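UDP-N-acetylglucosamine--peptide N-acetylglucosaminyltransferase stabilizing protein GtfB (Streptococcus gordonii, PDB 5E9T) binds the serine-rich repeat adhesin GspB and partners the glycosyltransferase GtfA in a heterotetramer that attaches the first GlcNAc to it from UDP-GlcNAc. Local coordinates at residues B[251-257]-B[268-272]; B[193-199]-B[215-221]; B[87-92]-B[104-110]. One frame throughout, in Å; residues are numbered along the deposited sequence.

Contact 1. Residues B[251-257]-B[268-272]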
loop_
_atom_site.group_PDB
_atom_site.type_symbol
_atom_site.label_atom_id
_atom_site.label_comp_id
_atom_site.label_asym_id
_atom_site.label_seq_id
_atom_site.Cartn_x
_atom_site.Cartn_y
_atom_site.Cartn_z
ATOM N N LEU B 251 36.711 -35.190 -20.246
ATOM C CA LEU B 251 37.190 -35.810 -21.487
ATOM C C LEU B 251 36.325 -35.447 -22.658
ATOM O O LEU B 251 36.818 -35.035 -23.714
ATOM C CB LEU B 251 37.192 -37.349 -21.384
ATOM C CG LEU B 251 38.429 -37.876 -20.640
ATOM C CD1 LEU B 251 38.878 -39.339 -21.027
ATOM C CD2 LEU B 251 39.371 -36.921 -21.003
ATOM N N ALA B 252 35.035 -35.703 -22.498
ATOM C CA ALA B 252 34.093 -35.626 -23.590
ATOM C C ALA B 252 34.223 -34.304 -24.325
ATOM O O ALA B 252 34.177 -34.265 -25.560
ATOM C CB ALA B 252 32.687 -35.830 -23.027
ATOM N N THR B 253 34.426 -33.212 -23.583
ATOM C CA THR B 253 34.613 -31.926 -24.242
ATOM C C THR B 253 36.047 -31.749 -24.730
ATOM O O THR B 253 36.270 -31.093 -25.749
ATOM C CB THR B 253 34.197 -30.776 -23.319
ATOM O OG1 THR B 253 34.607 -31.042 -21.974
ATOM C CG2 THR B 253 32.684 -30.583 -23.361
ATOM N N TYR B 254 37.027 -32.334 -24.032
ATOM C CA TYR B 254 38.406 -32.312 -24.525
ATOM C C TYR B 254 38.485 -32.833 -25.953
ATOM O O TYR B 254 39.254 -32.319 -26.773
ATOM C CB TYR B 254 39.330 -33.132 -23.607
ATOM C CG TYR B 254 40.778 -33.238 -24.081
ATOM C CD1 TYR B 254 41.202 -34.300 -24.877
ATOM C CD2 TYR B 254 41.720 -32.275 -23.727
ATOM C CE1 TYR B 254 42.527 -34.397 -25.309
ATOM C CE2 TYR B 254 43.046 -32.366 -24.156
ATOM C CZ TYR B 254 43.442 -33.427 -24.944
ATOM O OH TYR B 254 44.753 -33.515 -25.362
ATOM N N GLU B 255 37.691 -33.857 -26.267
ATOM C CA GLU B 255 37.591 -34.317 -27.648
ATOM C C GLU B 255 36.918 -33.266 -28.519
ATOM O O GLU B 255 37.384 -32.970 -29.626
ATOM C CB GLU B 255 36.818 -35.632 -27.711
ATOM C CG GLU B 255 37.093 -36.569 -26.558
ATOM C CD GLU B 255 36.842 -38.016 -26.923
ATOM O OE1 GLU B 255 37.826 -38.774 -27.044
ATOM O OE2 GLU B 255 35.664 -38.391 -27.099
ATOM N N LYS B 256 35.811 -32.696 -28.035
ATOM C CA LYS B 256 35.155 -31.615 -28.763
ATOM C C LYS B 256 36.077 -30.414 -28.912
ATOM O O LYS B 256 35.974 -29.668 -29.892
ATOM C CB LYS B 256 33.864 -31.217 -28.048
ATOM C CG LYS B 256 32.833 -30.539 -28.929
ATOM C CD LYS B 256 31.455 -30.623 -28.292
ATOM C CE LYS B 256 30.358 -30.627 -29.342
ATOM N NZ LYS B 256 29.021 -30.914 -28.748
ATOM N N ALA B 257 36.986 -30.216 -27.956
ATOM C CA ALA B 257 37.962 -29.138 -28.066
ATOM C C ALA B 257 39.003 -29.448 -29.135
ATOM O O ALA B 257 39.274 -28.619 -30.012
ATOM C CB ALA B 257 38.630 -28.900 -26.712
ATOM N N LYS B 268 48.395 -26.997 -27.074
ATOM C CA LYS B 268 48.171 -26.326 -25.803
ATOM C C LYS B 268 47.164 -27.030 -24.912
ATOM O O LYS B 268 47.027 -26.647 -23.743
ATOM C CB LYS B 268 47.697 -24.892 -26.039
ATOM C CG LYS B 268 48.528 -24.142 -27.048
ATOM C CD LYS B 268 48.594 -22.674 -26.702
ATOM C CE LYS B 268 49.078 -21.856 -27.881
ATOM N NZ LYS B 268 49.231 -20.421 -27.505
ATOM N N PHE B 269 46.462 -28.040 -25.410
ATOM C CA PHE B 269 45.405 -28.661 -24.626
ATOM C C PHE B 269 46.009 -29.826 -23.865
ATOM O O PHE B 269 46.308 -30.876 -24.437
ATOM C CB PHE B 269 44.250 -29.131 -25.502
ATOM C CG PHE B 269 43.444 -28.020 -26.081
ATOM C CD1 PHE B 269 44.024 -27.109 -26.943
ATOM C CD2 PHE B 269 42.106 -27.887 -25.773
ATOM C CE1 PHE B 269 43.287 -26.084 -27.484
ATOM C CE2 PHE B 269 41.364 -26.865 -26.315
ATOM C CZ PHE B 269 41.955 -25.961 -27.172
ATOM N N LEU B 270 46.166 -29.637 -22.576
ATOM C CA LEU B 270 46.433 -30.719 -21.662
ATOM C C LEU B 270 45.085 -31.229 -21.172
ATOM O O LEU B 270 44.133 -30.465 -21.022
ATOM C CB LEU B 270 47.302 -30.212 -20.514
ATOM C CG LEU B 270 47.999 -31.171 -19.572
ATOM C CD1 LEU B 270 48.795 -30.383 -18.577
ATOM C CD2 LEU B 270 46.961 -31.931 -18.855
ATOM N N HIS B 271 44.996 -32.524 -20.924
ATOM C CA HIS B 271 43.795 -33.080 -20.329
ATOM C C HIS B 271 44.069 -33.786 -18.997
ATOM O O HIS B 271 45.074 -34.487 -18.863
ATOM C CB HIS B 271 43.171 -34.056 -21.266
ATOM C CG HIS B 271 42.535 -35.188 -20.541
ATOM N ND1 HIS B 271 41.511 -35.002 -19.636
ATOM C CD2 HIS B 271 42.833 -36.506 -20.527
ATOM C CE1 HIS B 271 41.254 -36.157 -19.055
ATOM N NE2 HIS B 271 41.998 -37.091 -19.621
ATOM N N LEU B 272 43.126 -33.652 -18.054
ATOM C CA LEU B 272 43.210 -34.130 -16.657
ATOM C C LEU B 272 41.797 -34.465 -16.138
ATOM O O LEU B 272 40.863 -34.663 -16.918
ATOM C CB LEU B 272 43.984 -33.073 -15.850
ATOM C CG LEU B 272 44.484 -33.194 -14.410
ATOM C CD1 LEU B 272 43.428 -33.301 -13.462
ATOM C CD2 LEU B 272 45.399 -34.410 -14.311
#
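Y254 gives this helix-to-strand contact its one hydrogen bond, and it is an odd one: the phenol OH reaches F269 O at 3.2 Å from above the carbonyl plane, 44° out of it, so the bond is not directed along a lone pair. The same ring also carries much of the apolar contact. With CG anti to the backbone N (chi1 177°), the side chain leaves helix 251-260 toward the strand, and H271 CB settles over one face, 3.5 Å from the Y254 ring centroid. F269 C lies at the ring's edge, in its plane, while F269 CB touches Y254 CE2 at 3.7 Å. Further along, the Y254 and H271 rings are inclined by 49°, a slanted meeting that is neither a stack nor a T. Helix 251-260 is the connection of a beta-alpha-beta unit, running between strand 243-247 and strand 269-270, the latter an outermost strand of the parallel sheet within this chain. One turn after Y254, A257 sets its CB against F269 CE2 at 3.4 Å, meeting that ring obliquely. F269 goes on to touch M232 and L236 of helix 230-237, so its ring lies among two helices and the sheet. At the other end L251 brings CD2 over a face of the H271 imidazole, although the modelled fit there is doubtful. H271 ND1 has a weak hydrogen bond to I248 O. L270 turns its CB away from the helix and packs on T440 of helix 434-442, which lies on the other side of the strand.

Contact 2. Residues B[193-199]-B[215-221]; sequences HILFNSL and QDILFWQ
F196 is bridged to L218 across two parallel strands, 194-196 and 216-219, and their side chains cross at about a right angle in dense packing. F196 CG sits between the backbone N and the carbonyl carbon (chi1 54°), which lays the ring across its neighbour: L218 CA lies over one face, L218 CB is 3.4 Å from F196 CE2, and D216 CB stands at the edge. On the face shared by L195 and I217, L195 CD2 touches I217 CD1 and sits at the edge of the F219 ring, near its plane, 3.3 Å from F219 CE1. Between these layers the backbones alternate: F196 N donates to I217 O at 3.0 Å and F196 O receives F219 N at 2.8 Å. Helix 201-207 connects the two strands in a right-handed beta-alpha-beta crossover of the Rossmann-like parallel sheet and covers F196 with S202, F203 and S206.

Solvent reaches the ends at exposed Q215, whose side chain runs alongside H193, and at partly exposed S198, L199 and Q221; H193, N197 and W220 stay buried there. L199 crosses W220 at about a right angle with CD1 3.6 Å from W220 CZ3, and N197 CB faces Q221 OE1, while Q221 NE2 bonds to Y274 OH and E11 O.

D216 gathers several of the polar bonds. Its OD1 accepts I194 N at 2.8 Å from above the carboxylate plane, and also pairs with R242; OD2 bonds to S206 OG. The buried carboxylate is probably kept ionised by the arginine. Its bonds link strand 216-219 to I194 of strand 194-196, to R242 just before strand 243-247, and to S206 of helix 201-207.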
loop_
_atom_site.group_PDB
_atom_site.type_symbol
_atom_site.label_atom_id
_atom_site.label_comp_id
_atom_site.label_asym_id
_atom_site.label_seq_id
_atom_site.Cartn_x
_atom_site.Cartn_y
_atom_site.Cartn_z
ATOM N N HIS B 193 52.715 -18.270 -10.913
ATOM C CA HIS B 193 51.745 -19.064 -11.626
ATOM C C HIS B 193 50.380 -18.637 -11.132
ATOM O O HIS B 193 50.185 -18.452 -9.929
ATOM C CB HIS B 193 51.981 -20.554 -11.370
ATOM C CG HIS B 193 53.258 -21.064 -11.958
ATOM N ND1 HIS B 193 53.523 -21.009 -13.309
ATOM C CD2 HIS B 193 54.346 -21.626 -11.383
ATOM C CE1 HIS B 193 54.717 -21.521 -13.542
ATOM N NE2 HIS B 193 55.237 -21.905 -12.391
ATOM N N ILE B 194 49.452 -18.469 -12.058
ATOM C CA ILE B 194 48.070 -18.181 -11.733
ATOM C C ILE B 194 47.257 -19.324 -12.318
ATOM O O ILE B 194 47.158 -19.457 -13.541
ATOM C CB ILE B 194 47.622 -16.826 -12.300
ATOM C CG1 ILE B 194 48.384 -15.680 -11.625
ATOM C CG2 ILE B 194 46.119 -16.653 -12.149
ATOM C CD1 ILE B 194 48.058 -14.314 -12.188
ATOM N N LEU B 195 46.688 -20.162 -11.466
ATOM C CA LEU B 195 45.766 -21.179 -11.948
ATOM C C LEU B 195 44.358 -20.654 -11.742
ATOM O O LEU B 195 43.990 -20.267 -10.628
ATOM C CB LEU B 195 45.962 -22.514 -11.245
ATOM C CG LEU B 195 47.399 -22.951 -11.363
ATOM C CD1 LEU B 195 47.761 -22.924 -9.936
ATOM C CD2 LEU B 195 47.614 -24.346 -11.919
ATOM N N PHE B 196 43.581 -20.630 -12.819
ATOM C CA PHE B 196 42.250 -20.053 -12.787
ATOM C C PHE B 196 41.298 -20.922 -13.594
ATOM O O PHE B 196 41.709 -21.679 -14.478
ATOM C CB PHE B 196 42.254 -18.611 -13.307
ATOM C CG PHE B 196 42.869 -18.453 -14.655
ATOM C CD1 PHE B 196 44.237 -18.303 -14.792
ATOM C CD2 PHE B 196 42.076 -18.434 -15.788
ATOM C CE1 PHE B 196 44.801 -18.150 -16.034
ATOM C CE2 PHE B 196 42.636 -18.276 -17.034
ATOM C CZ PHE B 196 43.998 -18.136 -17.159
ATOM N N ASN B 197 40.018 -20.845 -13.231
ATOM C CA ASN B 197 38.989 -21.729 -13.764
ATOM C C ASN B 197 38.075 -21.133 -14.835
ATOM O O ASN B 197 37.151 -21.830 -15.267
ATOM C CB ASN B 197 38.132 -22.265 -12.614
ATOM C CG ASN B 197 37.452 -21.166 -11.848
ATOM O OD1 ASN B 197 37.966 -20.054 -11.768
ATOM N ND2 ASN B 197 36.296 -21.466 -11.272
ATOM N N SER B 198 38.246 -19.876 -15.261
ATOM C CA SER B 198 37.306 -19.358 -16.252
ATOM C C SER B 198 37.921 -18.263 -17.117
ATOM O O SER B 198 39.039 -17.797 -16.883
ATOM C CB SER B 198 36.033 -18.824 -15.585
ATOM O OG SER B 198 35.146 -18.284 -16.549
ATOM N N LEU B 199 37.138 -17.843 -18.115
ATOM C CA LEU B 199 37.504 -16.821 -19.089
ATOM C C LEU B 199 36.969 -15.441 -18.726
ATOM O O LEU B 199 37.060 -14.513 -19.537
ATOM C CB LEU B 199 37.037 -17.237 -20.484
ATOM C CG LEU B 199 37.851 -18.435 -20.978
ATOM C CD1 LEU B 199 37.461 -18.854 -22.385
ATOM C CD2 LEU B 199 39.334 -18.105 -20.901
ATOM N N GLN B 215 54.055 -17.989 -16.008
ATOM C CA GLN B 215 53.051 -18.620 -16.850
ATOM C C GLN B 215 51.978 -19.294 -16.016
ATOM O O GLN B 215 52.249 -19.890 -14.968
ATOM C CB GLN B 215 53.638 -19.613 -17.865
ATOM C CG GLN B 215 54.132 -20.918 -17.320
ATOM C CD GLN B 215 55.633 -20.928 -17.188
ATOM O OE1 GLN B 215 56.233 -19.946 -16.751
ATOM N NE2 GLN B 215 56.256 -22.025 -17.595
ATOM N N ASP B 216 50.758 -19.186 -16.518
ATOM C CA ASP B 216 49.547 -19.489 -15.789
ATOM C C ASP B 216 48.772 -20.562 -16.538
ATOM O O ASP B 216 48.935 -20.745 -17.747
ATOM C CB ASP B 216 48.703 -18.221 -15.627
ATOM C CG ASP B 216 49.524 -17.020 -15.205
ATOM O OD1 ASP B 216 50.374 -17.175 -14.308
ATOM O OD2 ASP B 216 49.317 -15.926 -15.770
ATOM N N ILE B 217 47.933 -21.286 -15.810
ATOM C CA ILE B 217 47.140 -22.360 -16.384
ATOM C C ILE B 217 45.669 -22.043 -16.185
ATOM O O ILE B 217 45.262 -21.550 -15.126
ATOM C CB ILE B 217 47.487 -23.728 -15.770
ATOM C CG1 ILE B 217 48.981 -23.837 -15.548
ATOM C CG2 ILE B 217 47.000 -24.861 -16.662
ATOM C CD1 ILE B 217 49.336 -25.106 -14.936
ATOM N N LEU B 218 44.875 -22.330 -17.208
ATOM C CA LEU B 218 43.428 -22.210 -17.138
ATOM C C LEU B 218 42.834 -23.608 -17.142
ATOM O O LEU B 218 43.044 -24.374 -18.090
ATOM C CB LEU B 218 42.873 -21.393 -18.304
ATOM C CG LEU B 218 41.416 -21.695 -18.629
ATOM C CD1 LEU B 218 40.465 -21.243 -17.510
ATOM C CD2 LEU B 218 41.038 -21.059 -19.953
ATOM N N PHE B 219 42.093 -23.935 -16.091
ATOM C CA PHE B 219 41.343 -25.181 -16.045
ATOM C C PHE B 219 39.948 -24.867 -16.554
ATOM O O PHE B 219 39.158 -24.222 -15.859
ATOM C CB PHE B 219 41.286 -25.744 -14.630
ATOM C CG PHE B 219 42.628 -25.983 -14.015
ATOM C CD1 PHE B 219 43.448 -24.921 -13.678
ATOM C CD2 PHE B 219 43.061 -27.268 -13.752
ATOM C CE1 PHE B 219 44.671 -25.133 -13.114
ATOM C CE2 PHE B 219 44.290 -27.489 -13.176
ATOM C CZ PHE B 219 45.097 -26.418 -12.857
ATOM N N TRP B 220 39.635 -25.338 -17.753
ATOM C CA TRP B 220 38.386 -24.975 -18.404
ATOM C C TRP B 220 37.337 -26.018 -18.047
ATOM O O TRP B 220 37.445 -27.183 -18.445
ATOM C CB TRP B 220 38.565 -24.865 -19.912
ATOM C CG TRP B 220 37.255 -24.756 -20.575
ATOM C CD1 TRP B 220 36.553 -25.763 -21.150
ATOM C CD2 TRP B 220 36.447 -23.579 -20.693
ATOM N NE1 TRP B 220 35.362 -25.291 -21.625
ATOM C CE2 TRP B 220 35.275 -23.950 -21.372
ATOM C CE3 TRP B 220 36.608 -22.245 -20.304
ATOM C CZ2 TRP B 220 34.264 -23.042 -21.674
ATOM C CZ3 TRP B 220 35.601 -21.342 -20.601
ATOM C CH2 TRP B 220 34.444 -21.746 -21.279
ATOM N N GLN B 221 36.351 -25.609 -17.250
ATOM C CA GLN B 221 35.358 -26.524 -16.715
ATOM C C GLN B 221 33.983 -26.463 -17.375
ATOM O O GLN B 221 33.121 -27.275 -17.023
ATOM C CB GLN B 221 35.230 -26.280 -15.207
ATOM C CG GLN B 221 36.594 -26.015 -14.585
ATOM C CD GLN B 221 36.604 -26.134 -13.081
ATOM O OE1 GLN B 221 36.675 -25.133 -12.369
ATOM N NE2 GLN B 221 36.545 -27.365 -12.586
#

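Contact 3. Residues B[87-92]-B[104-110]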
loop_
_atom_site.group_PDB
_atom_site.type_symbol
_atom_site.label_atom_id
_atom_site.label_comp_id
_atom_site.label_asym_id
_atom_site.label_seq_id
_atom_site.Cartn_x
_atom_site.Cartn_y
_atom_site.Cartn_z
ATOM N N GLU B 87 3.444 -9.041 1.080
ATOM C CA GLU B 87 4.818 -9.486 0.888
ATOM C C GLU B 87 5.771 -8.300 0.872
ATOM O O GLU B 87 5.538 -7.300 0.186
ATOM C CB GLU B 87 4.952 -10.283 -0.409
ATOM C CG GLU B 87 6.327 -10.909 -0.594
ATOM C CD GLU B 87 6.448 -11.678 -1.892
ATOM O OE1 GLU B 87 5.711 -11.348 -2.845
ATOM O OE2 GLU B 87 7.277 -12.613 -1.961
ATOM N N ARG B 88 6.856 -8.428 1.625
ATOM C CA ARG B 88 7.860 -7.380 1.746
ATOM C C ARG B 88 9.231 -7.866 1.302
ATOM O O ARG B 88 9.856 -7.225 0.451
ATOM C CB ARG B 88 7.878 -6.832 3.177
ATOM C CG ARG B 88 6.664 -5.959 3.474
ATOM C CD ARG B 88 6.433 -4.935 2.367
ATOM N NE ARG B 88 5.438 -3.932 2.740
ATOM C CZ ARG B 88 4.239 -3.813 2.179
ATOM N NH1 ARG B 88 3.870 -4.630 1.201
ATOM N NH2 ARG B 88 3.410 -2.868 2.594
ATOM N N ALA B 89 9.754 -8.934 1.895
ATOM C CA ALA B 89 11.047 -9.463 1.496
ATOM C C ALA B 89 10.950 -10.943 1.146
ATOM O O ALA B 89 10.015 -11.642 1.544
ATOM C CB ALA B 89 12.091 -9.258 2.596
ATOM N N ARG B 90 11.935 -11.406 0.382
ATOM C CA ARG B 90 12.205 -12.826 0.196
ATOM C C ARG B 90 13.524 -13.159 0.876
ATOM O O ARG B 90 14.536 -12.496 0.625
ATOM C CB ARG B 90 12.282 -13.198 -1.286
ATOM C CG ARG B 90 11.179 -12.616 -2.133
ATOM C CD ARG B 90 11.030 -13.379 -3.435
ATOM N NE ARG B 90 9.936 -12.840 -4.235
ATOM C CZ ARG B 90 10.040 -11.759 -5.000
ATOM N NH1 ARG B 90 11.193 -11.108 -5.072
ATOM N NH2 ARG B 90 8.995 -11.330 -5.693
ATOM N N ILE B 91 13.514 -14.174 1.734
ATOM C CA ILE B 91 14.726 -14.654 2.388
ATOM C C ILE B 91 15.208 -15.885 1.638
ATOM O O ILE B 91 14.485 -16.884 1.538
ATOM C CB ILE B 91 14.486 -14.972 3.871
ATOM C CG1 ILE B 91 14.204 -13.695 4.650
ATOM C CG2 ILE B 91 15.683 -15.705 4.449
ATOM C CD1 ILE B 91 13.014 -13.808 5.550
ATOM N N HIS B 92 16.428 -15.817 1.115
ATOM C CA HIS B 92 16.994 -16.882 0.304
ATOM C C HIS B 92 17.968 -17.710 1.125
ATOM O O HIS B 92 18.749 -17.174 1.917
ATOM C CB HIS B 92 17.690 -16.312 -0.928
ATOM C CG HIS B 92 16.746 -15.692 -1.906
ATOM N ND1 HIS B 92 15.854 -16.435 -2.649
ATOM C CD2 HIS B 92 16.544 -14.399 -2.255
ATOM C CE1 HIS B 92 15.147 -15.628 -3.419
ATOM N NE2 HIS B 92 15.546 -14.387 -3.200
ATOM N N GLN B 104 20.785 -14.436 1.528
ATOM C CA GLN B 104 20.448 -13.134 0.975
ATOM C C GLN B 104 18.964 -12.873 1.200
ATOM O O GLN B 104 18.138 -13.754 0.947
ATOM C CB GLN B 104 20.803 -13.118 -0.513
ATOM C CG GLN B 104 20.269 -11.976 -1.338
ATOM C CD GLN B 104 20.490 -12.227 -2.818
ATOM O OE1 GLN B 104 21.258 -13.115 -3.197
ATOM N NE2 GLN B 104 19.815 -11.457 -3.663
ATOM N N VAL B 105 18.623 -11.672 1.665
ATOM C CA VAL B 105 17.231 -11.272 1.852
ATOM C C VAL B 105 16.913 -10.143 0.878
ATOM O O VAL B 105 17.618 -9.127 0.837
ATOM C CB VAL B 105 16.940 -10.866 3.310
ATOM C CG1 VAL B 105 17.906 -9.800 3.798
ATOM C CG2 VAL B 105 15.506 -10.389 3.448
ATOM N N ASP B 106 15.850 -10.326 0.092
ATOM C CA ASP B 106 15.505 -9.449 -1.025
ATOM C C ASP B 106 14.295 -8.603 -0.650
ATOM O O ASP B 106 13.170 -9.108 -0.626
ATOM C CB ASP B 106 15.199 -10.279 -2.269
ATOM C CG ASP B 106 16.426 -10.566 -3.100
ATOM O OD1 ASP B 106 17.535 -10.186 -2.672
ATOM O OD2 ASP B 106 16.279 -11.184 -4.177
ATOM N N TRP B 107 14.509 -7.310 -0.419
ATOM C CA TRP B 107 13.425 -6.416 -0.029
ATOM C C TRP B 107 12.683 -5.894 -1.253
ATOM O O TRP B 107 13.286 -5.618 -2.295
ATOM C CB TRP B 107 13.961 -5.252 0.802
ATOM C CG TRP B 107 14.431 -5.681 2.150
ATOM C CD1 TRP B 107 15.717 -5.921 2.528
ATOM C CD2 TRP B 107 13.618 -5.943 3.302
ATOM N NE1 TRP B 107 15.759 -6.309 3.846
ATOM C CE2 TRP B 107 14.483 -6.330 4.344
ATOM C CE3 TRP B 107 12.243 -5.884 3.553
ATOM C CZ2 TRP B 107 14.019 -6.658 5.616
ATOM C CZ3 TRP B 107 11.787 -6.210 4.818
ATOM C CH2 TRP B 107 12.671 -6.591 5.832
ATOM N N LEU B 108 11.369 -5.749 -1.118
ATOM C CA LEU B 108 10.506 -5.327 -2.210
ATOM C C LEU B 108 9.796 -4.031 -1.844
ATOM O O LEU B 108 9.723 -3.651 -0.672
ATOM C CB LEU B 108 9.457 -6.399 -2.546
ATOM C CG LEU B 108 9.944 -7.848 -2.628
ATOM C CD1 LEU B 108 8.784 -8.793 -2.908
ATOM C CD2 LEU B 108 11.026 -7.993 -3.679
ATOM N N ASP B 109 9.282 -3.345 -2.865
ATOM C CA ASP B 109 8.357 -2.249 -2.634
ATOM C C ASP B 109 6.923 -2.781 -2.673
ATOM O O ASP B 109 6.681 -3.973 -2.883
ATOM C CB ASP B 109 8.583 -1.112 -3.637
ATOM C CG ASP B 109 8.395 -1.539 -5.088
ATOM O OD1 ASP B 109 7.637 -2.492 -5.366
ATOM O OD2 ASP B 109 9.009 -0.894 -5.966
ATOM N N LYS B 110 5.956 -1.883 -2.481
ATOM C CA LYS B 110 4.572 -2.315 -2.331
ATOM C C LYS B 110 3.980 -2.838 -3.631
ATOM O O LYS B 110 2.945 -3.513 -3.595
ATOM C CB LYS B 110 3.725 -1.170 -1.780
ATOM C CG LYS B 110 4.148 -0.730 -0.389
ATOM C CD LYS B 110 3.219 0.332 0.170
ATOM C CE LYS B 110 3.642 0.741 1.572
ATOM N NZ LYS B 110 2.527 0.642 2.558
#
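A beta hairpin of the long antiparallel sheet, strands 86-94 and 101-108, brings R90 opposite D106 and H92 opposite Q104 as hydrogen-bonded pairs. R90 N gives to D106 O at 2.8 Å, and H92 N to Q104 O at 2.7 Å. On the face of these residues Q104 NE2 donates to D106 OD1 at 2.8 Å, meeting the carboxylate on its syn side, and S117 OG bonds to the same oxygen. The other oxygen, OD2, accepts a weak bond from H92 NE2, with ring and carboxylate planes 79° apart. R90, extended from CG to NE, lays its guanidinium across L108, whose CD1 sits over one face; E87 OE2 lies near R90 NE as a charge-only pair, well out of the guanidinium plane. The opposite face of the sheet is apolar. A89 CB rests over the six-membered ring of W107, 3.7 Å from its centroid, and V105 CG2 also covers that indole while touching I91 CG1 at 3.8 Å. W107 NE1 is held by E118 on the next strand. Away from the hairpin turn, K110 CG lies over a face of the R88 guanidinium. Here the Gtf1 chain meets R88 and 107-110, its R188 and Y195 making cation-pi contacts with W107 and R88. R88 and A89 both face V81 of the neighbouring strand 79-83, a classic beta bulge in a meandering antiparallel sheet.

Overall arrangement
Along the chain contact 3 comes first, then contact 2, then contact 1, each closing before the next opens. Contacts 1 and 2 belong to one parallel sheet: contact 2 joins strands 194-196 and 216-219, contact 1 joins helix 251-260 to the end strand 269-270, and strand 243-247 lies between strands 216-219 and 269-270. Their centres are 14 Å apart, with nearest atoms about 6 Å apart and not touching. Contact 3 sits in the separate ten-stranded antiparallel sheet, its centre 37 Å from that of contact 2 and 43 Å from that of contact 1. No other chain touches contacts 1 and 2, so of these three contacts it is the one in the antiparallel sheet that takes part in the interface with Gtf1.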